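Putative ferredoxin (Rhodopseudomonas palustris, PDB 4ID8) binds a [3Fe-4S] cluster and probably serves as an electron-transfer ferredoxin associated with the cytochrome P450 CYP194A4. Local coordinates at residues 13-19 / 58-63. Numbering follows the deposited sequence.
Sequences KCQGHAR and NCPENA. With F3S (Fe3-s4 cluster), chain B.
Two irregular loops, 13-19 and 58-63, wrap the [3Fe-4S] cluster and meet beside it in a largely exposed contact, 468 Å² buried over both sides, without a direct hydrogen bond. CA atoms approach to 4.9 Å at Lys13 and Ala63 and 6.4 Å at Arg19 and Cys59. The backbone of 13-19 bends round the inorganic sulfides, with Gly16 (phi/psi 55/40) and Ala18 (68/19), the N-cap of helix 19-23, at positive phi; Cys59 leaves helix 49-58 and opens a type I turn to Asn62. Cys14 and Cys59 (both chi1 t) point away from the opposing loop; Cys14 SG binds F3S FE1 at 2.3 Å, Cys59 SG F3S FE4 at 2.2 Å. Within each loop, Gly16 N donates to Cys14 SG and Glu61 N to Cys59 SG, both at 3.4 Å, and Ala63 N weakly to Cys59 SG at 3.7 Å. Ala18 N lies 3.1 Å from F3S S1, Gln15 N 3.4 Å from F3S S2. His17 (m), Arg19 (m), Pro60 and Glu61 (m, m) point toward the other segment: Pro60 CG sits 3.7 Å from the His17 ring centroid in a CH-pi contact and 4.0 Å from Arg19 CD, while Gln15 CG lies 3.5 Å from Glu61 CD. Lys13 CB meets Ala63 CB at 3.6 Å. This is the single-cluster ferredoxin site: His17 occupies a position of the Cys14-to-Cys20 motif, and Cys59, remote in sequence and followed by Pro60, supplies another thiolate.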
ATOM      1  N   LYS A  13       8.589  -7.171  -5.371  1.00 30.87           N
ATOM      2  CA  LYS A  13       7.951  -6.422  -6.435  1.00 29.36           C
ATOM      3  C   LYS A  13       8.109  -4.898  -6.354  1.00 28.23           C
ATOM      4  O   LYS A  13       8.301  -4.268  -7.368  1.00 29.34           O
ATOM      5  CB  LYS A  13       6.491  -6.823  -6.536  1.00 29.24           C
ATOM      6  CG  LYS A  13       6.338  -8.288  -6.853  1.00 31.99           C
ATOM      7  CD  LYS A  13       4.995  -8.738  -6.438  1.00 35.43           C
ATOM      8  CE  LYS A  13       4.373  -9.604  -7.485  1.00 41.12           C
ATOM      9  NZ  LYS A  13       4.131 -10.987  -7.005  1.00 41.92           N
ATOM     10  N   CYS A  14       8.050  -4.299  -5.167  1.00 26.46           N
ATOM     11  CA  CYS A  14       8.209  -2.829  -5.009  1.00 24.53           C
ATOM     12  C   CYS A  14       9.454  -2.258  -5.688  1.00 23.73           C
ATOM     13  O   CYS A  14      10.537  -2.676  -5.400  1.00 24.51           O
ATOM     14  CB  CYS A  14       8.251  -2.452  -3.525  1.00 23.44           C
ATOM     15  SG  CYS A  14       8.063  -0.696  -3.317  1.00 24.64           S
ATOM     16  N   GLN A  15       9.298  -1.300  -6.586  1.00 23.81           N
ATOM     17  CA  GLN A  15      10.442  -0.553  -7.166  1.00 22.49           C
ATOM     18  C   GLN A  15      10.426   0.939  -6.716  1.00 20.89           C
ATOM     19  O   GLN A  15      11.006   1.808  -7.366  1.00 19.55           O
ATOM     20  CB  GLN A  15      10.406  -0.620  -8.700  1.00 23.56           C
ATOM     21  CG  GLN A  15      10.541  -2.003  -9.374  1.00 25.39           C
ATOM     22  CD  GLN A  15      11.649  -2.823  -8.797  1.00 34.09           C
ATOM     23  OE1 GLN A  15      11.468  -4.013  -8.532  1.00 38.91           O
ATOM     24  NE2 GLN A  15      12.801  -2.203  -8.556  1.00 33.82           N
ATOM     25  N   GLY A  16       9.743   1.220  -5.616  1.00 20.11           N
ATOM     26  CA  GLY A  16       9.604   2.587  -5.091  1.00 20.32           C
ATOM     27  C   GLY A  16       9.054   3.717  -5.943  1.00 20.52           C
ATOM     28  O   GLY A  16       9.567   4.857  -5.887  1.00 20.44           O
ATOM     29  N   HIS A  17       8.023   3.436  -6.747  1.00 21.02           N
ATOM     30  CA  HIS A  17       7.252   4.493  -7.430  1.00 20.31           C
ATOM     31  C   HIS A  17       6.654   5.521  -6.490  1.00 20.95           C
ATOM     32  O   HIS A  17       6.570   6.689  -6.846  1.00 21.88           O
ATOM     33  CB  HIS A  17       6.178   3.871  -8.297  1.00 20.97           C
ATOM     34  CG  HIS A  17       6.746   3.132  -9.467  1.00 21.59           C
ATOM     35  ND1 HIS A  17       7.078   1.798  -9.408  1.00 24.12           N
ATOM     36  CD2 HIS A  17       7.103   3.556 -10.699  1.00 21.47           C
ATOM     37  CE1 HIS A  17       7.568   1.414 -10.574  1.00 24.08           C
ATOM     38  NE2 HIS A  17       7.622   2.469 -11.364  1.00 24.26           N
ATOM     39  N   ALA A  18       6.279   5.076  -5.294  1.00 21.27           N
ATOM     40  CA  ALA A  18       5.662   5.871  -4.258  1.00 22.08           C
ATOM     41  C   ALA A  18       4.229   6.369  -4.571  1.00 22.16           C
ATOM     42  O   ALA A  18       3.749   7.305  -3.913  1.00 21.31           O
ATOM     43  CB  ALA A  18       6.604   7.053  -3.776  1.00 22.54           C
ATOM     44  N   ARG A  19       3.548   5.731  -5.535  1.00 22.21           N
ATOM     45  CA  ARG A  19       2.183   6.123  -5.868  1.00 23.07           C
ATOM     46  C   ARG A  19       1.261   5.788  -4.708  1.00 23.66           C
ATOM     47  O   ARG A  19       0.355   6.572  -4.378  1.00 23.58           O
ATOM     48  CB  ARG A  19       1.695   5.421  -7.151  1.00 24.29           C
ATOM     49  CG  ARG A  19       2.560   5.688  -8.428  1.00 23.89           C
ATOM     50  CD  ARG A  19       1.838   5.372  -9.774  1.00 26.99           C
ATOM     51  NE  ARG A  19       0.943   6.467 -10.197  1.00 32.31           N
ATOM     52  CZ  ARG A  19       1.329   7.667 -10.665  1.00 32.16           C
ATOM     53  NH1 ARG A  19       2.620   7.972 -10.798  1.00 31.15           N
ATOM     54  NH2 ARG A  19       0.410   8.586 -10.978  1.00 32.43           N
ATOM     55  N   ASN A  58      -3.259   1.263  -8.828  1.00 30.19           N
ATOM     56  CA  ASN A  58      -2.214   2.184  -9.282  1.00 30.41           C
ATOM     57  C   ASN A  58      -0.722   1.782  -9.229  1.00 29.14           C
ATOM     58  O   ASN A  58       0.084   2.350  -9.973  1.00 29.04           O
ATOM     59  CB  ASN A  58      -2.411   3.520  -8.596  1.00 30.59           C
ATOM     60  CG  ASN A  58      -2.962   4.520  -9.535  1.00 34.48           C
ATOM     61  OD1 ASN A  58      -3.906   4.218 -10.267  1.00 40.44           O
ATOM     62  ND2 ASN A  58      -2.325   5.687  -9.612  1.00 36.73           N
ATOM     63  N   CYS A  59      -0.362   0.816  -8.388  1.00 28.55           N
ATOM     64  CA  CYS A  59       1.023   0.371  -8.348  1.00 27.86           C
ATOM     65  C   CYS A  59       1.451  -0.226  -9.703  1.00 28.59           C
ATOM     66  O   CYS A  59       0.930  -1.258 -10.108  1.00 27.80           O
ATOM     67  CB  CYS A  59       1.305  -0.645  -7.243  1.00 26.96           C
ATOM     68  SG  CYS A  59       3.139  -1.109  -7.191  1.00 23.85           S
ATOM     69  N   PRO A  60       2.468   0.388 -10.364  1.00 29.39           N
ATOM     70  CA  PRO A  60       2.975  -0.138 -11.654  1.00 29.35           C
ATOM     71  C   PRO A  60       3.555  -1.539 -11.598  1.00 28.94           C
ATOM     72  O   PRO A  60       3.607  -2.191 -12.621  1.00 29.17           O
ATOM     73  CB  PRO A  60       4.060   0.901 -12.055  1.00 30.00           C
ATOM     74  CG  PRO A  60       3.690   2.159 -11.250  1.00 29.67           C
ATOM     75  CD  PRO A  60       3.235   1.580  -9.939  1.00 28.41           C
ATOM     76  N   GLU A  61       3.958  -1.999 -10.411  1.00 28.90           N
ATOM     77  CA  GLU A  61       4.690  -3.252 -10.237  1.00 29.30           C
ATOM     78  C   GLU A  61       3.823  -4.410  -9.735  1.00 30.55           C
ATOM     79  O   GLU A  61       4.309  -5.579  -9.574  1.00 30.80           O
ATOM     80  CB  GLU A  61       5.847  -3.032  -9.288  1.00 28.03           C
ATOM     81  CG  GLU A  61       6.817  -1.910  -9.685  1.00 30.57           C
ATOM     82  CD  GLU A  61       7.462  -2.060 -11.108  1.00 33.35           C
ATOM     83  OE1 GLU A  61       7.849  -1.023 -11.730  1.00 32.55           O
ATOM     84  OE2 GLU A  61       7.575  -3.208 -11.612  1.00 34.53           O
ATOM     85  N   ASN A  62       2.548  -4.079  -9.496  1.00 30.29           N
ATOM     86  CA  ASN A  62       1.541  -4.985  -8.910  1.00 31.07           C
ATOM     87  C   ASN A  62       1.998  -5.593  -7.607  1.00 29.70           C
ATOM     88  O   ASN A  62       1.792  -6.770  -7.325  1.00 28.72           O
ATOM     89  CB  ASN A  62       1.007  -6.014  -9.940  1.00 31.99           C
ATOM     90  CG  ASN A  62       0.219  -5.321 -11.093  1.00 36.44           C
ATOM     91  OD1 ASN A  62      -0.555  -4.322 -10.893  1.00 39.92           O
ATOM     92  ND2 ASN A  62       0.448  -5.808 -12.299  1.00 39.34           N
ATOM     93  N   ALA A  63       2.628  -4.729  -6.822  1.00 29.02           N
ATOM     94  CA  ALA A  63       3.309  -5.096  -5.588  1.00 27.94           C
ATOM     95  C   ALA A  63       2.372  -5.183  -4.378  1.00 27.33           C
ATOM     96  O   ALA A  63       2.755  -5.772  -3.389  1.00 27.25           O
ATOM     97  CB  ALA A  63       4.431  -4.117  -5.304  1.00 27.75           C
TER
HETATM   98 FE1  F3S B 101       6.272   0.339  -4.351  1.00 23.42          FE
HETATM   99 FE3  F3S B 101       4.227   1.773  -3.760  1.00 21.93          FE
HETATM  100 FE4  F3S B 101       4.154   0.256  -5.810  1.00 25.64          FE
HETATM  101  S1  F3S B 101       6.337   2.425  -3.610  1.00 22.70           S
HETATM  102  S2  F3S B 101       6.299   0.236  -6.567  1.00 29.50           S
HETATM  103  S3  F3S B 101       4.291  -0.369  -3.746  1.00 24.69           S
HETATM  104  S4  F3S B 101       3.447   2.347  -5.778  1.00 26.67           S